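Local coordinates for short-chain dehydrogenase/reductase SDR (Burkholderia phymatum, PDB 5IG2), which binds NAD and probably catalyses the NAD(P)-linked oxidation of an alcohol or the reverse reduction of a carbonyl, at the interface of chains A and B. Residues are numbered along the deposited sequence; one frame, centred on the assembly and turned at random. Chains: chain A/B, Short-chain dehydrogenase/reductase SDR.

Contact 1: the interface of chains A and B. Residues chain A 179-180, 257-259; chain B 276-277, 281-283.
B:Pro283 packs its ring among aromatic side chains of chain A. Here the C-terminal segment of chain B, from the end of helix 267-278 to B:Pro283, lies on helix 162-185 and residues 258-259 of chain A, and probably helps hold the two copies together. The proline CD sits over one face of the A:Tyr179 phenol ring, 3.7 Å from the centroid. Its CG lies over a face of A:Phe258, shifted toward the rim. CB touches the imidazole tip of A:His180. CG anti to the backbone N (chi1 172° and 179°) carries the A:Tyr179 and A:Phe258 rings out to the proline. The backbone N of A:Phe258 donates to the side-chain carbonyl OD1 of B:Asn282 at 2.7 Å. The bond is nearly straight, 161° at H, but the donor stands above the amide plane and off the lone pairs. Water 2 joins the same OD1 to the backbone N of A:Tyr259. The A:Tyr259 ring has A:Phe258 CD2 over the centre of one face and B:Ile277 toward the rim of the other. Its edge points at the backbone carbonyl of B:Arg281. CG1 of B:Ile277 touches the hydroxyl end of the ring. Further out, B:Arg281 holds B:Asp276 within its own chain, NE and NH2 both reaching the one carboxylate oxygen OD1. B:Asp276 OD2 meets water 1, which also reaches A:Tyr259 OH. Water 3 lies 2.5 Å from A:Tyr179 OH and 2.8 Å from B:Pro283 O.

Contact 2: the interface of chains A and B. Residues chain A 276-277, 280-283; chain B 176, 258-259, 261, 267.
The end of helix 267-278 of chain A and the loop after it meet strand 259-260 of chain B and its flanking residues. Helix 162-185 and the start of helix 267-278 of chain B lie beside them. The C-terminal segment thus clasps the partner subunit and probably supports the dimer. The two-fold repeats the patch in which chain B gives this segment; here A:Gln280 is described as well. That side chain has CG anti to its own carbonyl carbon (chi1 -51°) and runs extended beyond CG. Its CG rests on CD1 of B:Leu261 at 3.9 Å. The amide tip goes on to B:Leu267, where NE2 lies 3.7 Å from CD1. The amide oxygen OE1 of A:Gln280 takes water 6. The same water meets the backbone O of B:Tyr259 and N of B:Leu261, so it ties the side-chain amide to the backbone at and just after strand 259-260. CA of A:Gln280 also nears CB of B:Tyr259. The methyl CD1 of A:Ile277 points toward the carboxylate of B:Glu176, the two side chains crossing at about a right angle. B:Glu176 is the second-shell residue for the tyrosine. Its extended chain brings OE1 to the edge of the B:Tyr259 ring, in the ring plane. This would fix the direction of the phenol hydrogen: B:Tyr259 OH donates to B:Glu176 OE1 at 2.5 Å, from above the carboxylate plane.

Contact 3: the interface of chains A and B. Residues chain A 156-157, 162, 165-166, 169; chain B 173-174, 176-177.
Helix 162-185 carries the YxxxK motif of the short-chain dehydrogenases, with its catalytic tyrosine and lysine, and packs here against its partner copy, together with the loop before it. A:Asn165 and A:Ala166 lie between those two motif residues. A:Ser157 lies on the loop, and its hydroxyl OG meets two groups of chain B. It donates to OE2 of B:Glu176 at 2.7 Å, nearly in line with the C-O bond. It also bonds B:Ser173 OG at 2.7 Å, with the direction unsettled. B:Ser173 OG is anti to its backbone N (chi1 -175°), which directs the hydroxyl at A:Ser157. Its CB then lies over one face of the A:His169 imidazole, 3.4 Å from the centroid and toward the rim. A second-shell bond helps fix this ring. A:His169 NE2 donates in the ring plane to the backbone O of A:Leu156 at 2.8 Å. One turn before A:His169, the amide ND2 of A:Asn165 gives a nearly straight bond of 3.0 Å to B:Thr177 OG1, which lies in the amide plane. That hydroxyl donates in turn to B:Ser173 O. A:Gly162 and A:Ala166 are small, which probably lets the helices come close; A:Ala166 CB meets B:Leu174 CB. The contact joins the chains beside the catalytic residues and may help steady their helix.

Contact 4: the interface of chains A and B. Residues chain A 130, 174, 177-178, 181; chain B 107-108, 115, 162, 166.
This mainly apolar patch belongs to the four-helix-bundle interface of the short-chain dehydrogenase/reductase family, formed by helices 112-140 and 162-185 of both chains. It pairs two subunits within the deposited assembly of six copies, as in the usual dimer of the family, though the structure alone does not show the state in solution. The 3-10 helix 107-109 of chain B packs on the bundle. B:Leu107 points its CD2 methyl at A:Leu174, 3.8 Å from CD1, and the two side chains cross at about a right angle. A:Leu174 has CG between its backbone N and carbonyl carbon (chi1 79°), an uncommon place for a helical leucine. This directs the other methyl, CD2, to the outer corner of the B:Trp115 indole, 3.9 Å from CH2. The six-membered ring of B:Trp108 crosses A:Leu178 at about a right angle, CE3 meeting its CD1. CZ3 touches A:Asp181 CB at 3.6 Å. A:Val130 sits by B:Trp108 CB. The carboxylate of A:Asp181 is set among these. Its OD2 accepts the backbone N of B:Leu107 at 2.9 Å. The bond is bent, 130° at H, and the donor comes from above the carboxylate plane. Water 7 links the same oxygen to the backbone N of B:Gly162.

Contact 1: the interface of chains A and B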
loop_
_atom_site.group_PDB
_atom_site.type_symbol
_atom_site.label_atom_id
_atom_site.label_comp_id
_atom_site.label_asym_id
_atom_site.label_seq_id
_atom_site.Cartn_x
_atom_site.Cartn_y
_atom_site.Cartn_z
ATOM N N TYR A 179 -13.071 -4.750 -7.269
ATOM C CA TYR A 179 -14.167 -4.429 -8.170
ATOM C C TYR A 179 -14.128 -5.312 -9.408
ATOM O O TYR A 179 -15.157 -5.849 -9.835
ATOM C CB TYR A 179 -14.096 -2.946 -8.543
ATOM C CG TYR A 179 -15.073 -2.552 -9.621
ATOM C CD1 TYR A 179 -16.375 -2.200 -9.303
ATOM C CD2 TYR A 179 -14.692 -2.536 -10.968
ATOM C CE1 TYR A 179 -17.285 -1.837 -10.305
ATOM C CE2 TYR A 179 -15.590 -2.178 -11.973
ATOM C CZ TYR A 179 -16.885 -1.829 -11.632
ATOM O OH TYR A 179 -17.778 -1.469 -12.617
ATOM N N HIS A 180 -12.941 -5.476 -9.997
ATOM C CA HIS A 180 -12.803 -6.331 -11.173
ATOM C C HIS A 180 -12.967 -7.803 -10.818
ATOM O O HIS A 180 -13.605 -8.554 -11.564
ATOM C CB HIS A 180 -11.446 -6.106 -11.844
ATOM C CG HIS A 180 -11.251 -4.727 -12.399
ATOM N ND1 HIS A 180 -12.079 -4.181 -13.360
ATOM C CD2 HIS A 180 -10.300 -3.792 -12.150
ATOM C CE1 HIS A 180 -11.656 -2.968 -13.665
ATOM N NE2 HIS A 180 -10.576 -2.709 -12.950
ATOM N N ARG A 257 -22.040 2.991 -7.153
ATOM C CA ARG A 257 -20.954 3.777 -7.713
ATOM C C ARG A 257 -19.653 3.429 -6.999
ATOM O O ARG A 257 -19.615 3.348 -5.764
ATOM C CB ARG A 257 -21.254 5.267 -7.583
ATOM C CG ARG A 257 -20.063 6.133 -7.938
ATOM C CD ARG A 257 -20.423 7.596 -8.128
ATOM N NE ARG A 257 -21.025 8.183 -6.945
ATOM C CZ ARG A 257 -22.331 8.366 -6.805
ATOM N NH1 ARG A 257 -23.162 8.016 -7.786
ATOM N NH2 ARG A 257 -22.802 8.899 -5.687
ATOM N N PHE A 258 -18.582 3.227 -7.768
ATOM C CA PHE A 258 -17.338 2.759 -7.157
ATOM C C PHE A 258 -16.586 3.876 -6.436
ATOM O O PHE A 258 -16.293 3.765 -5.245
ATOM C CB PHE A 258 -16.429 2.111 -8.199
ATOM C CG PHE A 258 -15.134 1.635 -7.614
ATOM C CD1 PHE A 258 -15.088 0.454 -6.882
ATOM C CD2 PHE A 258 -13.980 2.384 -7.743
ATOM C CE1 PHE A 258 -13.903 0.017 -6.317
ATOM C CE2 PHE A 258 -12.797 1.952 -7.176
ATOM C CZ PHE A 258 -12.758 0.772 -6.467
ATOM N N TYR A 259 -16.253 4.954 -7.140
ATOM C CA TYR A 259 -15.482 6.042 -6.544
ATOM C C TYR A 259 -16.394 7.006 -5.788
ATOM O O TYR A 259 -17.262 7.650 -6.391
ATOM C CB TYR A 259 -14.716 6.801 -7.622
ATOM C CG TYR A 259 -13.562 6.026 -8.230
ATOM C CD1 TYR A 259 -12.418 5.749 -7.482
ATOM C CD2 TYR A 259 -13.607 5.597 -9.555
ATOM C CE1 TYR A 259 -11.353 5.055 -8.032
ATOM C CE2 TYR A 259 -12.539 4.893 -10.122
ATOM C CZ TYR A 259 -11.416 4.630 -9.354
ATOM O OH TYR A 259 -10.349 3.932 -9.898
ATOM N N ASP B 276 -10.651 7.341 -15.130
ATOM C CA ASP B 276 -11.677 6.769 -14.257
ATOM C C ASP B 276 -11.811 7.583 -12.978
ATOM O O ASP B 276 -12.921 7.938 -12.562
ATOM C CB ASP B 276 -11.343 5.317 -13.890
ATOM C CG ASP B 276 -11.470 4.347 -15.061
ATOM O OD1 ASP B 276 -12.033 4.732 -16.111
ATOM O OD2 ASP B 276 -11.010 3.183 -14.902
ATOM N N ILE B 277 -10.676 7.882 -12.340
ATOM C CA ILE B 277 -10.686 8.571 -11.054
ATOM C C ILE B 277 -11.186 9.998 -11.219
ATOM O O ILE B 277 -12.090 10.444 -10.501
ATOM C CB ILE B 277 -9.285 8.544 -10.421
ATOM C CG1 ILE B 277 -8.884 7.103 -10.084
ATOM C CG2 ILE B 277 -9.237 9.454 -9.190
ATOM C CD1 ILE B 277 -7.400 6.921 -9.835
ATOM N N ARG B 281 -15.770 7.526 -12.365
ATOM C CA ARG B 281 -16.373 6.516 -13.221
ATOM C C ARG B 281 -15.914 5.138 -12.762
ATOM O O ARG B 281 -14.742 4.954 -12.428
ATOM C CB ARG B 281 -15.965 6.763 -14.681
ATOM C CG ARG B 281 -16.322 5.669 -15.686
ATOM C CD ARG B 281 -15.852 6.075 -17.088
ATOM N NE ARG B 281 -14.393 6.023 -17.197
ATOM C CZ ARG B 281 -13.687 6.567 -18.183
ATOM N NH1 ARG B 281 -14.296 7.240 -19.154
ATOM N NH2 ARG B 281 -12.366 6.448 -18.187
ATOM N N ASN B 282 -16.837 4.178 -12.729
ATOM C CA ASN B 282 -16.482 2.836 -12.280
ATOM C C ASN B 282 -15.315 2.294 -13.105
ATOM O O ASN B 282 -15.230 2.560 -14.307
ATOM C CB ASN B 282 -17.687 1.906 -12.382
ATOM C CG ASN B 282 -18.749 2.227 -11.339
ATOM O OD1 ASN B 282 -18.568 3.117 -10.512
ATOM N ND2 ASN B 282 -19.856 1.506 -11.379
ATOM N N PRO B 283 -14.398 1.550 -12.492
ATOM C CA PRO B 283 -13.153 1.175 -13.178
ATOM C C PRO B 283 -13.384 0.519 -14.532
ATOM O O PRO B 283 -14.217 -0.375 -14.681
ATOM C CB PRO B 283 -12.497 0.208 -12.191
ATOM C CG PRO B 283 -12.969 0.696 -10.848
ATOM C CD PRO B 283 -14.388 1.168 -11.066
HETATM O O HOH W 1 -9.894 2.600 -12.492
HETATM O O HOH W 2 -17.218 5.423 -9.671
HETATM O O HOH W 3 -16.787 -1.365 -14.924
#

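Contact 2: the interface of chains A and B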
loop_
_atom_site.group_PDB
_atom_site.type_symbol
_atom_site.label_atom_id
_atom_site.label_comp_id
_atom_site.label_asym_id
_atom_site.label_seq_id
_atom_site.Cartn_x
_atom_site.Cartn_y
_atom_site.Cartn_z
ATOM N N ASP A 276 1.937 14.596 -13.397
ATOM C CA ASP A 276 3.325 14.255 -13.082
ATOM C C ASP A 276 3.682 12.883 -13.635
ATOM O O ASP A 276 4.720 12.707 -14.284
ATOM C CB ASP A 276 3.566 14.260 -11.568
ATOM C CG ASP A 276 3.525 15.653 -10.947
ATOM O OD1 ASP A 276 3.538 16.654 -11.700
ATOM O OD2 ASP A 276 3.498 15.726 -9.688
ATOM N N ILE A 277 2.820 11.895 -13.378
ATOM C CA ILE A 277 3.103 10.518 -13.769
ATOM C C ILE A 277 3.090 10.383 -15.284
ATOM O O ILE A 277 4.030 9.846 -15.884
ATOM C CB ILE A 277 2.094 9.557 -13.118
ATOM C CG1 ILE A 277 2.262 9.567 -11.594
ATOM C CG2 ILE A 277 2.244 8.148 -13.701
ATOM C CD1 ILE A 277 1.084 8.980 -10.843
ATOM N N GLN A 280 6.119 11.816 -16.706
ATOM C CA GLN A 280 7.381 11.366 -16.124
ATOM C C GLN A 280 8.165 12.556 -15.581
ATOM O O GLN A 280 9.374 12.688 -15.783
ATOM C CB GLN A 280 8.186 10.569 -17.145
ATOM C CG GLN A 280 7.355 9.460 -17.789
ATOM C CD GLN A 280 7.997 8.889 -19.041
ATOM O OE1 GLN A 280 8.999 8.179 -18.968
ATOM N NE2 GLN A 280 7.417 9.198 -20.203
ATOM N N ARG A 281 7.440 13.444 -14.904
ATOM C CA ARG A 281 7.947 14.695 -14.361
ATOM C C ARG A 281 8.089 14.558 -12.851
ATOM O O ARG A 281 7.220 13.981 -12.195
ATOM C CB ARG A 281 6.986 15.840 -14.712
ATOM C CG ARG A 281 7.244 17.183 -14.031
ATOM C CD ARG A 281 6.204 18.211 -14.493
ATOM N NE ARG A 281 4.882 17.919 -13.937
ATOM C CZ ARG A 281 3.745 18.461 -14.362
ATOM N NH1 ARG A 281 3.747 19.317 -15.379
ATOM N NH2 ARG A 281 2.602 18.131 -13.775
ATOM N N ASN A 282 9.190 15.072 -12.303
ATOM C CA ASN A 282 9.412 14.963 -10.865
ATOM C C ASN A 282 8.226 15.552 -10.101
ATOM O O ASN A 282 7.640 16.546 -10.539
ATOM C CB ASN A 282 10.705 15.669 -10.472
ATOM C CG ASN A 282 11.938 14.917 -10.955
ATOM O OD1 ASN A 282 11.830 13.846 -11.547
ATOM N ND2 ASN A 282 13.110 15.477 -10.705
ATOM N N PRO A 283 7.840 14.958 -8.975
ATOM C CA PRO A 283 6.589 15.349 -8.309
ATOM C C PRO A 283 6.486 16.844 -8.048
ATOM O O PRO A 283 7.423 17.479 -7.561
ATOM C CB PRO A 283 6.634 14.552 -7.003
ATOM C CG PRO A 283 7.404 13.313 -7.369
ATOM C CD PRO A 283 8.455 13.767 -8.356
ATOM N N GLU B 176 7.015 8.693 -3.561
ATOM C CA GLU B 176 6.642 10.074 -3.861
ATOM C C GLU B 176 6.754 10.949 -2.618
ATOM O O GLU B 176 7.314 12.052 -2.666
ATOM C CB GLU B 176 5.218 10.130 -4.431
ATOM C CG GLU B 176 5.081 9.493 -5.812
ATOM C CD GLU B 176 3.637 9.450 -6.305
ATOM O OE1 GLU B 176 3.433 9.203 -7.516
ATOM O OE2 GLU B 176 2.711 9.665 -5.488
ATOM N N PHE B 258 12.806 11.312 -11.139
ATOM C CA PHE B 258 12.052 10.548 -10.146
ATOM C C PHE B 258 11.334 9.346 -10.758
ATOM O O PHE B 258 11.536 8.211 -10.328
ATOM C CB PHE B 258 11.046 11.438 -9.420
ATOM C CG PHE B 258 10.241 10.684 -8.406
ATOM C CD1 PHE B 258 10.794 10.355 -7.175
ATOM C CD2 PHE B 258 8.958 10.257 -8.696
ATOM C CE1 PHE B 258 10.067 9.639 -6.240
ATOM C CE2 PHE B 258 8.232 9.539 -7.766
ATOM C CZ PHE B 258 8.785 9.232 -6.542
ATOM N N TYR B 259 10.482 9.576 -11.753
ATOM C CA TYR B 259 9.708 8.492 -12.355
ATOM C C TYR B 259 10.525 7.769 -13.425
ATOM O O TYR B 259 10.898 8.370 -14.440
ATOM C CB TYR B 259 8.425 9.036 -12.972
ATOM C CG TYR B 259 7.394 9.500 -11.960
ATOM C CD1 TYR B 259 6.726 8.581 -11.152
ATOM C CD2 TYR B 259 7.074 10.850 -11.833
ATOM C CE1 TYR B 259 5.773 8.993 -10.236
ATOM C CE2 TYR B 259 6.115 11.280 -10.909
ATOM C CZ TYR B 259 5.468 10.344 -10.117
ATOM O OH TYR B 259 4.516 10.751 -9.196
ATOM N N LEU B 261 9.929 5.005 -15.916
ATOM C CA LEU B 261 9.029 4.122 -16.651
ATOM C C LEU B 261 9.839 3.472 -17.766
ATOM O O LEU B 261 10.063 4.073 -18.820
ATOM C CB LEU B 261 7.835 4.885 -17.213
ATOM C CG LEU B 261 6.984 5.751 -16.282
ATOM C CD1 LEU B 261 5.648 6.044 -16.947
ATOM C CD2 LEU B 261 6.775 5.116 -14.934
ATOM N N LEU B 267 1.589 3.918 -20.779
ATOM C CA LEU B 267 0.988 5.162 -20.310
ATOM C C LEU B 267 -0.448 5.329 -20.795
ATOM O O LEU B 267 -1.243 6.002 -20.131
ATOM C CB LEU B 267 1.856 6.347 -20.734
ATOM C CG LEU B 267 3.074 6.549 -19.819
ATOM C CD1 LEU B 267 4.165 7.373 -20.499
ATOM C CD2 LEU B 267 2.639 7.188 -18.509
HETATM O O HOH W 4 3.543 13.389 -8.300
HETATM O O HOH W 5 10.290 12.015 -13.005
HETATM O O HOH W 6 10.742 7.465 -17.030
#

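Contact 3: the interface of chains A and B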
loop_
_atom_site.group_PDB
_atom_site.type_symbol
_atom_site.label_atom_id
_atom_site.label_comp_id
_atom_site.label_asym_id
_atom_site.label_seq_id
_atom_site.Cartn_x
_atom_site.Cartn_y
_atom_site.Cartn_z
ATOM N N LEU A 156 -3.245 10.984 -3.502
ATOM C CA LEU A 156 -2.217 12.012 -3.453
ATOM C C LEU A 156 -1.104 11.523 -2.539
ATOM O O LEU A 156 -1.256 10.537 -1.812
ATOM C CB LEU A 156 -2.780 13.344 -2.928
ATOM C CG LEU A 156 -3.952 13.985 -3.677
ATOM C CD1 LEU A 156 -4.521 15.137 -2.870
ATOM C CD2 LEU A 156 -3.507 14.466 -5.047
ATOM N N SER A 157 0.025 12.220 -2.565
ATOM C CA SER A 157 1.153 11.894 -1.696
ATOM C C SER A 157 1.659 13.172 -1.046
ATOM O O SER A 157 2.702 13.714 -1.438
ATOM C CB SER A 157 2.253 11.176 -2.481
ATOM O OG SER A 157 1.766 9.925 -2.937
ATOM N N GLY A 162 3.866 9.927 4.733
ATOM C CA GLY A 162 4.150 8.848 3.788
ATOM C C GLY A 162 3.624 7.483 4.192
ATOM O O GLY A 162 3.219 6.698 3.334
ATOM N N ASN A 165 -0.168 7.759 3.708
ATOM C CA ASN A 165 -0.367 7.795 2.263
ATOM C C ASN A 165 -0.242 6.405 1.655
ATOM O O ASN A 165 -1.135 5.942 0.936
ATOM C CB ASN A 165 0.664 8.725 1.616
ATOM C CG ASN A 165 0.555 10.157 2.084
ATOM O OD1 ASN A 165 -0.464 10.578 2.643
ATOM N ND2 ASN A 165 1.608 10.934 1.830
ATOM N N ALA A 166 0.878 5.728 1.932
ATOM C CA ALA A 166 1.121 4.416 1.339
ATOM C C ALA A 166 0.025 3.432 1.713
ATOM O O ALA A 166 -0.423 2.643 0.870
ATOM C CB ALA A 166 2.486 3.872 1.771
ATOM N N HIS A 169 -3.036 4.367 -0.442
ATOM C CA HIS A 169 -2.877 3.933 -1.825
ATOM C C HIS A 169 -3.072 2.430 -1.955
ATOM O O HIS A 169 -3.661 1.958 -2.934
ATOM C CB HIS A 169 -1.510 4.348 -2.367
ATOM C CG HIS A 169 -1.441 5.791 -2.750
ATOM N ND1 HIS A 169 -1.348 6.209 -4.060
ATOM C CD2 HIS A 169 -1.484 6.917 -1.995
ATOM C CE1 HIS A 169 -1.318 7.532 -4.094
ATOM N NE2 HIS A 169 -1.401 7.985 -2.854
ATOM N N SER B 173 3.496 5.494 -3.523
ATOM C CA SER B 173 3.161 6.666 -2.722
ATOM C C SER B 173 4.231 6.969 -1.681
ATOM O O SER B 173 4.588 8.136 -1.480
ATOM C CB SER B 173 1.806 6.492 -2.040
ATOM O OG SER B 173 1.467 7.703 -1.376
ATOM N N LEU B 174 4.737 5.950 -0.981
ATOM C CA LEU B 174 5.762 6.253 0.014
ATOM C C LEU B 174 6.986 6.868 -0.647
ATOM O O LEU B 174 7.633 7.736 -0.052
ATOM C CB LEU B 174 6.140 5.006 0.822
ATOM C CG LEU B 174 7.088 3.952 0.244
ATOM C CD1 LEU B 174 8.575 4.312 0.435
ATOM C CD2 LEU B 174 6.771 2.597 0.883
ATOM N N GLU B 176 7.015 8.693 -3.561
ATOM C CA GLU B 176 6.642 10.074 -3.861
ATOM C C GLU B 176 6.754 10.949 -2.618
ATOM O O GLU B 176 7.314 12.052 -2.666
ATOM C CB GLU B 176 5.218 10.130 -4.431
ATOM C CG GLU B 176 5.081 9.493 -5.812
ATOM C CD GLU B 176 3.637 9.450 -6.305
ATOM O OE1 GLU B 176 3.433 9.203 -7.516
ATOM O OE2 GLU B 176 2.711 9.665 -5.488
ATOM N N THR B 177 6.227 10.474 -1.486
ATOM C CA THR B 177 6.319 11.266 -0.263
ATOM C C THR B 177 7.770 11.468 0.143
ATOM O O THR B 177 8.160 12.565 0.567
ATOM C CB THR B 177 5.552 10.601 0.878
ATOM O OG1 THR B 177 4.219 10.272 0.445
ATOM C CG2 THR B 177 5.476 11.561 2.075
#

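Contact 4: the interface of chains A and B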
loop_
_atom_site.group_PDB
_atom_site.type_symbol
_atom_site.label_atom_id
_atom_site.label_comp_id
_atom_site.label_asym_id
_atom_site.label_seq_id
_atom_site.Cartn_x
_atom_site.Cartn_y
_atom_site.Cartn_z
ATOM N N VAL A 130 -12.311 -8.177 3.778
ATOM C CA VAL A 130 -12.621 -8.723 2.457
ATOM C C VAL A 130 -12.503 -10.238 2.480
ATOM O O VAL A 130 -13.403 -10.956 2.025
ATOM C CB VAL A 130 -11.703 -8.091 1.392
ATOM C CG1 VAL A 130 -11.830 -8.810 0.055
ATOM C CG2 VAL A 130 -12.034 -6.617 1.248
ATOM N N LEU A 174 -6.228 -2.198 -3.898
ATOM C CA LEU A 174 -6.862 -3.483 -3.616
ATOM C C LEU A 174 -8.362 -3.404 -3.858
ATOM O O LEU A 174 -8.964 -4.386 -4.304
ATOM C CB LEU A 174 -6.558 -3.954 -2.189
ATOM C CG LEU A 174 -7.316 -3.377 -0.992
ATOM C CD1 LEU A 174 -8.670 -4.073 -0.745
ATOM C CD2 LEU A 174 -6.425 -3.469 0.250
ATOM N N THR A 177 -8.997 -3.501 -7.582
ATOM C CA THR A 177 -8.856 -4.879 -8.043
ATOM C C THR A 177 -10.056 -5.714 -7.624
ATOM O O THR A 177 -10.555 -6.537 -8.406
ATOM C CB THR A 177 -7.574 -5.509 -7.500
ATOM O OG1 THR A 177 -6.455 -4.643 -7.764
ATOM C CG2 THR A 177 -7.341 -6.866 -8.180
ATOM N N LEU A 178 -10.520 -5.517 -6.385
ATOM C CA LEU A 178 -11.706 -6.204 -5.882
ATOM C C LEU A 178 -12.904 -5.983 -6.794
ATOM O O LEU A 178 -13.676 -6.913 -7.069
ATOM C CB LEU A 178 -12.015 -5.706 -4.468
ATOM C CG LEU A 178 -13.249 -6.334 -3.811
ATOM C CD1 LEU A 178 -13.135 -7.860 -3.754
ATOM C CD2 LEU A 178 -13.482 -5.741 -2.414
ATOM N N ASP A 181 -12.381 -8.243 -9.698
ATOM C CA ASP A 181 -12.493 -9.651 -9.308
ATOM C C ASP A 181 -13.944 -10.046 -9.051
ATOM O O ASP A 181 -14.367 -11.148 -9.417
ATOM C CB ASP A 181 -11.659 -9.940 -8.055
ATOM C CG ASP A 181 -10.172 -9.783 -8.278
ATOM O OD1 ASP A 181 -9.726 -9.669 -9.431
ATOM O OD2 ASP A 181 -9.444 -9.795 -7.276
ATOM N N LEU B 107 -9.333 -11.699 -5.036
ATOM C CA LEU B 107 -8.702 -11.089 -3.864
ATOM C C LEU B 107 -9.078 -11.809 -2.571
ATOM O O LEU B 107 -8.217 -12.046 -1.713
ATOM C CB LEU B 107 -9.064 -9.604 -3.780
ATOM C CG LEU B 107 -8.311 -8.867 -2.671
ATOM C CD1 LEU B 107 -6.802 -8.923 -2.923
ATOM C CD2 LEU B 107 -8.794 -7.428 -2.559
ATOM N N TRP B 108 -10.356 -12.173 -2.413
ATOM C CA TRP B 108 -10.829 -12.781 -1.172
ATOM C C TRP B 108 -10.377 -14.226 -1.016
ATOM O O TRP B 108 -10.491 -14.775 0.084
ATOM C CB TRP B 108 -12.365 -12.702 -1.098
ATOM C CG TRP B 108 -13.022 -13.413 -2.244
ATOM C CD1 TRP B 108 -13.382 -14.724 -2.290
ATOM C CD2 TRP B 108 -13.336 -12.863 -3.529
ATOM N NE1 TRP B 108 -13.920 -15.021 -3.519
ATOM C CE2 TRP B 108 -13.900 -13.896 -4.299
ATOM C CE3 TRP B 108 -13.201 -11.593 -4.100
ATOM C CZ2 TRP B 108 -14.335 -13.703 -5.610
ATOM C CZ3 TRP B 108 -13.630 -11.402 -5.405
ATOM C CH2 TRP B 108 -14.187 -12.451 -6.147
ATOM N N TRP B 115 -1.109 -12.133 2.264
ATOM C CA TRP B 115 -1.033 -10.699 2.540
ATOM C C TRP B 115 0.224 -10.364 3.326
ATOM O O TRP B 115 0.955 -9.422 2.988
ATOM C CB TRP B 115 -2.265 -10.251 3.334
ATOM C CG TRP B 115 -3.500 -10.137 2.526
ATOM C CD1 TRP B 115 -4.481 -11.076 2.379
ATOM C CD2 TRP B 115 -3.908 -9.000 1.759
ATOM N NE1 TRP B 115 -5.479 -10.588 1.560
ATOM C CE2 TRP B 115 -5.148 -9.316 1.169
ATOM C CE3 TRP B 115 -3.345 -7.740 1.522
ATOM C CZ2 TRP B 115 -5.834 -8.421 0.346
ATOM C CZ3 TRP B 115 -4.031 -6.847 0.708
ATOM C CH2 TRP B 115 -5.259 -7.197 0.123
ATOM N N GLY B 162 -4.490 -8.357 -6.775
ATOM C CA GLY B 162 -4.784 -7.252 -5.864
ATOM C C GLY B 162 -3.789 -7.067 -4.733
ATOM O O GLY B 162 -3.521 -5.937 -4.323
ATOM N N ALA B 166 -1.677 -3.715 -4.549
ATOM C CA ALA B 166 -1.743 -2.851 -3.375
ATOM C C ALA B 166 -0.358 -2.593 -2.803
ATOM O O ALA B 166 -0.046 -1.463 -2.403
ATOM C CB ALA B 166 -2.648 -3.464 -2.302
HETATM O O HOH W 7 -6.789 -9.899 -6.703
#

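Contact 1 and contact 2 are two-fold mates in which chains exchange roles, with centres about 23 Å apart. Each uses the end of helix 267-278 and the residues after it, to 283, of one chain and residues 258-259 of the other. Contact 3 is about 13 Å from contact 2 and 21 Å from contact 1. It shares B:Glu176 with contact 2. Contact 4 is about 14 Å from contact 1 and 19 Å from contact 3. Contacts 3 and 4 hold two-fold twins of the Gly162-Thr177 and Ala166-Leu174 pairs. Helix 162-185 runs through all four. All are parts of one two-fold interface, which suggests a dimer within the six-copy assembly.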